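Local atomic coordinates of glycerophosphoryl diester phosphodiesterase (Agrobacterium tumefaciens str. C58, PDB entry 3KS6), a protein that belongs to the glycerophosphoryl diester phosphodiesterase family, adopts a TIM-barrel type of fold and holds a magnesium ion in this model. Residues L205-W210 against L224-F229; V187-A192 against I218-D223. One frame throughout, in Å; residues are numbered along the deposited sequence.

Contact 1 of 2, residues L205-W210 against L224-F229; sequences LDFGCW and LGVKVF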
# COMPACT_ATOMS: atom_id res chain seq x y z
N LEU A 205 7.30 4.85 -17.94
CA LEU A 205 6.83 4.65 -16.59
C LEU A 205 6.41 3.23 -16.34
O LEU A 205 5.88 2.57 -17.25
CB LEU A 205 5.60 5.54 -16.34
CG LEU A 205 5.73 7.06 -16.47
CD1 LEU A 205 4.36 7.67 -16.30
CD2 LEU A 205 6.75 7.63 -15.49
N ASP A 206 6.60 2.75 -15.12
CA ASP A 206 6.10 1.42 -14.77
C ASP A 206 4.60 1.53 -14.46
O ASP A 206 4.11 2.59 -14.08
CB ASP A 206 6.80 0.81 -13.56
CG ASP A 206 8.19 0.26 -13.87
OD1 ASP A 206 8.51 0.09 -15.06
OD2 ASP A 206 8.95 0.01 -12.92
N PHE A 207 3.89 0.42 -14.63
CA PHE A 207 2.43 0.41 -14.53
C PHE A 207 1.95 -0.73 -13.66
O PHE A 207 2.16 -1.89 -13.98
CB PHE A 207 1.78 0.27 -15.93
CG PHE A 207 0.25 0.31 -15.92
CD1 PHE A 207 -0.44 1.54 -15.88
CD2 PHE A 207 -0.49 -0.85 -15.93
CE1 PHE A 207 -1.82 1.58 -15.86
CE2 PHE A 207 -1.89 -0.81 -15.91
CZ PHE A 207 -2.55 0.40 -15.85
N GLY A 208 1.24 -0.39 -12.60
CA GLY A 208 0.61 -1.37 -11.75
C GLY A 208 -0.79 -0.97 -11.28
O GLY A 208 -1.30 0.09 -11.66
N CYS A 209 -1.40 -1.83 -10.48
CA CYS A 209 -2.78 -1.63 -10.07
C CYS A 209 -3.04 -1.84 -8.59
O CYS A 209 -2.18 -2.33 -7.82
CB CYS A 209 -3.74 -2.51 -10.91
SG CYS A 209 -3.55 -2.30 -12.68
N TRP A 210 -4.22 -1.42 -8.17
CA TRP A 210 -4.70 -1.62 -6.81
C TRP A 210 -6.21 -1.90 -6.84
O TRP A 210 -6.87 -1.77 -7.89
CB TRP A 210 -4.33 -0.45 -5.87
CG TRP A 210 -4.58 0.91 -6.42
CD1 TRP A 210 -3.77 1.63 -7.19
CD2 TRP A 210 -5.76 1.72 -6.20
NE1 TRP A 210 -4.35 2.84 -7.51
CE2 TRP A 210 -5.56 2.92 -6.89
CE3 TRP A 210 -6.94 1.55 -5.47
CZ2 TRP A 210 -6.53 3.93 -6.91
CZ3 TRP A 210 -7.88 2.54 -5.47
CH2 TRP A 210 -7.67 3.72 -6.19
N LEU A 224 -3.23 -8.69 -18.10
CA LEU A 224 -2.56 -7.46 -18.57
C LEU A 224 -1.04 -7.48 -18.41
O LEU A 224 -0.33 -6.81 -19.19
CB LEU A 224 -3.16 -6.23 -17.89
CG LEU A 224 -4.53 -5.78 -18.36
CD1 LEU A 224 -4.99 -4.59 -17.54
CD2 LEU A 224 -4.50 -5.44 -19.85
N GLY A 225 -0.54 -8.24 -17.45
CA GLY A 225 0.88 -8.39 -17.21
C GLY A 225 1.42 -7.19 -16.47
O GLY A 225 2.54 -6.76 -16.71
N VAL A 226 0.61 -6.63 -15.57
CA VAL A 226 0.98 -5.41 -14.84
C VAL A 226 2.14 -5.70 -13.86
O VAL A 226 2.39 -6.85 -13.49
CB VAL A 226 -0.25 -4.79 -14.12
CG1 VAL A 226 -1.42 -4.56 -15.11
CG2 VAL A 226 -0.65 -5.59 -12.90
N LYS A 227 2.85 -4.65 -13.45
CA LYS A 227 4.01 -4.83 -12.60
C LYS A 227 3.65 -5.46 -11.27
O LYS A 227 4.36 -6.35 -10.77
CB LYS A 227 4.73 -3.48 -12.36
CG LYS A 227 5.96 -3.61 -11.51
CD LYS A 227 6.68 -2.25 -11.33
CE LYS A 227 7.90 -2.38 -10.39
NZ LYS A 227 8.64 -1.11 -10.39
N VAL A 228 2.58 -4.96 -10.66
CA VAL A 228 2.20 -5.36 -9.32
C VAL A 228 0.75 -4.97 -9.15
O VAL A 228 0.28 -4.04 -9.86
CB VAL A 228 3.04 -4.61 -8.27
CG1 VAL A 228 2.89 -3.08 -8.41
CG2 VAL A 228 2.70 -5.08 -6.81
N PHE A 229 0.06 -5.68 -8.26
CA PHE A 229 -1.27 -5.27 -7.79
C PHE A 229 -1.43 -5.54 -6.33
O PHE A 229 -0.84 -6.50 -5.81
CB PHE A 229 -2.42 -5.91 -8.59
CG PHE A 229 -2.48 -7.42 -8.50
CD1 PHE A 229 -3.26 -8.01 -7.54
CD2 PHE A 229 -1.83 -8.23 -9.43
CE1 PHE A 229 -3.32 -9.44 -7.40
CE2 PHE A 229 -1.92 -9.64 -9.36
CZ PHE A 229 -2.66 -10.24 -8.35

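Contact 2 of 2, residues V187-A192 against I218-D223; sequences VHIDTA and ITKALD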
# COMPACT_ATOMS: atom_id res chain seq x y z
N VAL A 187 -2.91 2.49 -10.70
CA VAL A 187 -4.31 2.84 -10.93
C VAL A 187 -5.24 1.75 -10.39
O VAL A 187 -4.86 0.55 -10.31
CB VAL A 187 -4.61 3.11 -12.47
CG1 VAL A 187 -3.60 4.12 -13.07
CG2 VAL A 187 -4.61 1.82 -13.32
N HIS A 188 -6.48 2.14 -10.04
CA HIS A 188 -7.53 1.18 -9.69
C HIS A 188 -7.67 0.18 -10.83
O HIS A 188 -7.75 0.57 -11.99
CB HIS A 188 -8.86 1.89 -9.49
CG HIS A 188 -9.91 1.07 -8.81
ND1 HIS A 188 -10.46 -0.07 -9.35
CD2 HIS A 188 -10.52 1.24 -7.62
CE1 HIS A 188 -11.35 -0.58 -8.51
NE2 HIS A 188 -11.42 0.21 -7.46
N ILE A 189 -7.74 -1.11 -10.51
CA ILE A 189 -7.82 -2.16 -11.53
C ILE A 189 -8.98 -1.93 -12.50
O ILE A 189 -8.86 -2.21 -13.69
CB ILE A 189 -7.95 -3.59 -10.84
CG1 ILE A 189 -7.86 -4.74 -11.86
CG2 ILE A 189 -9.20 -3.70 -9.99
CD1 ILE A 189 -6.67 -4.68 -12.76
N ASP A 190 -10.10 -1.43 -12.01
CA ASP A 190 -11.27 -1.20 -12.87
C ASP A 190 -11.07 -0.07 -13.88
O ASP A 190 -11.86 0.04 -14.80
CB ASP A 190 -12.55 -0.95 -12.05
CG ASP A 190 -13.02 -2.17 -11.25
OD1 ASP A 190 -12.62 -3.31 -11.56
OD2 ASP A 190 -13.81 -1.94 -10.31
N THR A 191 -10.03 0.77 -13.71
CA THR A 191 -9.66 1.79 -14.67
C THR A 191 -8.51 1.41 -15.61
O THR A 191 -8.14 2.16 -16.51
CB THR A 191 -9.35 3.13 -13.97
OG1 THR A 191 -8.11 3.04 -13.24
CG2 THR A 191 -10.51 3.54 -13.04
N ALA A 192 -7.95 0.22 -15.43
CA ALA A 192 -6.85 -0.24 -16.24
C ALA A 192 -7.38 -0.94 -17.47
O ALA A 192 -8.45 -1.56 -17.43
CB ALA A 192 -5.98 -1.25 -15.42
N ILE A 218 -8.33 -9.83 -10.34
CA ILE A 218 -7.03 -10.47 -10.24
C ILE A 218 -6.60 -11.04 -11.59
O ILE A 218 -5.48 -10.80 -12.02
CB ILE A 218 -7.02 -11.57 -9.15
CG1 ILE A 218 -7.20 -10.97 -7.74
CG2 ILE A 218 -5.72 -12.41 -9.26
CD1 ILE A 218 -7.56 -11.97 -6.65
N THR A 219 -7.50 -11.76 -12.26
CA THR A 219 -7.17 -12.36 -13.56
C THR A 219 -6.92 -11.28 -14.62
O THR A 219 -6.05 -11.41 -15.47
CB THR A 219 -8.31 -13.33 -14.02
OG1 THR A 219 -8.38 -14.43 -13.11
CG2 THR A 219 -8.06 -13.79 -15.44
N LYS A 220 -7.65 -10.16 -14.53
CA LYS A 220 -7.41 -9.06 -15.47
C LYS A 220 -5.98 -8.53 -15.29
O LYS A 220 -5.26 -8.30 -16.26
CB LYS A 220 -8.43 -7.96 -15.26
CG LYS A 220 -8.18 -6.69 -16.01
CD LYS A 220 -9.26 -5.69 -15.65
CE LYS A 220 -9.03 -4.38 -16.33
NZ LYS A 220 -10.14 -3.42 -16.00
N ALA A 221 -5.59 -8.31 -14.04
CA ALA A 221 -4.24 -7.84 -13.68
C ALA A 221 -3.15 -8.79 -14.23
O ALA A 221 -2.15 -8.36 -14.85
CB ALA A 221 -4.14 -7.68 -12.12
N LEU A 222 -3.35 -10.10 -14.03
CA LEU A 222 -2.43 -11.12 -14.53
C LEU A 222 -2.40 -11.17 -16.06
O LEU A 222 -1.32 -11.22 -16.63
CB LEU A 222 -2.74 -12.49 -13.92
CG LEU A 222 -2.60 -12.65 -12.40
CD1 LEU A 222 -3.30 -13.95 -11.89
CD2 LEU A 222 -1.09 -12.60 -11.96
N ASP A 223 -3.57 -11.12 -16.70
CA ASP A 223 -3.69 -11.07 -18.16
C ASP A 223 -3.05 -9.84 -18.74
O ASP A 223 -2.42 -9.92 -19.76
CB ASP A 223 -5.17 -11.09 -18.61
CG ASP A 223 -5.81 -12.47 -18.49
OD1 ASP A 223 -5.08 -13.46 -18.27
OD2 ASP A 223 -7.05 -12.53 -18.62
O HOH W 1 -11.76 -4.46 -13.74

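Contact 1 of 2, residues L205-W210 against L224-F229
K227 NZ is held between two carboxylates: D206 OD2 sits 2.8 Å from K227 NZ in a salt bridge across the contact, and E184 on strand 184-188 supplies a second. The lysine starts with CG anti to the backbone N (chi1 -178°) and stays extended, crossing D206 at a slant. Its NZ meets OD2 on the anti side, 27° out of the carboxylate plane, while CD rests against D206 CB. Next to this pair in the chain, the backbones join. K227 N donates a nearly straight bond (171° at the hydrogen) to F207 O at 2.9 Å, and C209 N donates to V228 O at 2.8 Å. Without a side chain in between, V228 O also comes within 3.3 Å of G208 CA. Beyond it F229 CA makes a CH-O contact with C209 O at 3.1 Å. V226, which also packs on A221 of helix 215-224, puts CG1 at the edge of the F207 ring, near its plane, 3.9 Å from F207 CE2, and equally close, 3.9 Å, to C209 SG. F229 CB packs on C209 CB, and the ring turns from the strand onto I218, A221 and L222 of helix 215-224. The chemistry is thus layered: buried apolar packing and backbone bonds join the parallel strands, while at the partly exposed margin two carboxylates probably stabilise the charged form of K227.

Contact 2 of 2, residues V187-A192 against I218-D223
The peptide carbonyl of I189 is approached from both faces of its plane: K220 NZ comes from one, 2.9 Å from I189 O, and A192 N from the other, 3.1 Å from I189 O. The imidazole of H188, just before, is met at its edge: D190 N donates to H188 ND1 at 3.0 Å, only 3° out of the ring plane, and W210 packs against the same residue edge-to-face. T191 also turns back, with both its N and OG1 donating to H188 O, so the 3-10 turn 189-191 is tied to the end of its strand. K220 reaches this turn fully extended from the helix, CG anti to the backbone N (chi1 171°). Its NZ bonds a second carbonyl, A192 O, at 2.9 Å and donates to a water 3.0 Å from NZ. That water in turn donates to D190 OD1, which is also bonded by Q217, so the water bridges the two opposite charges, whose atoms D190 OD1 and K220 NZ stay 5.1 Å apart. Under the polar end, the side chains of I189 and K220 run antiparallel, I189 CD1 lying beside K220 CD and packing 4.0 Å from A221 CB. Helix 215-224 therefore clasps the turn that follows strand 184-188, joining one strand's loop to the helix after the neighbouring strand 206-210, as suits the alternating strands and helices of a TIM barrel.

From the N terminus, the chain runs off the end of strand 184-188 into the 3-10 turn 189-191, together the first half of contact 2, then passes helix 194-202 into strand 206-210, the first half of contact 1. Helix 215-224 brings back the partner for contact 2 and runs directly into 224-229, which closes contact 1. The segments alternate, so the two closures cross rather than nest. Contact 1 closes a beta-alpha-beta crossover between parallel strands around helix 215-224; contact 2 makes a longer loop that takes in strand 206-210. They meet at W210, whose backbone probably hydrogen-bonds V187 and I189; with contact 1 on the other edge of strand 206-210, three successive strands and helix 215-224 are tied together.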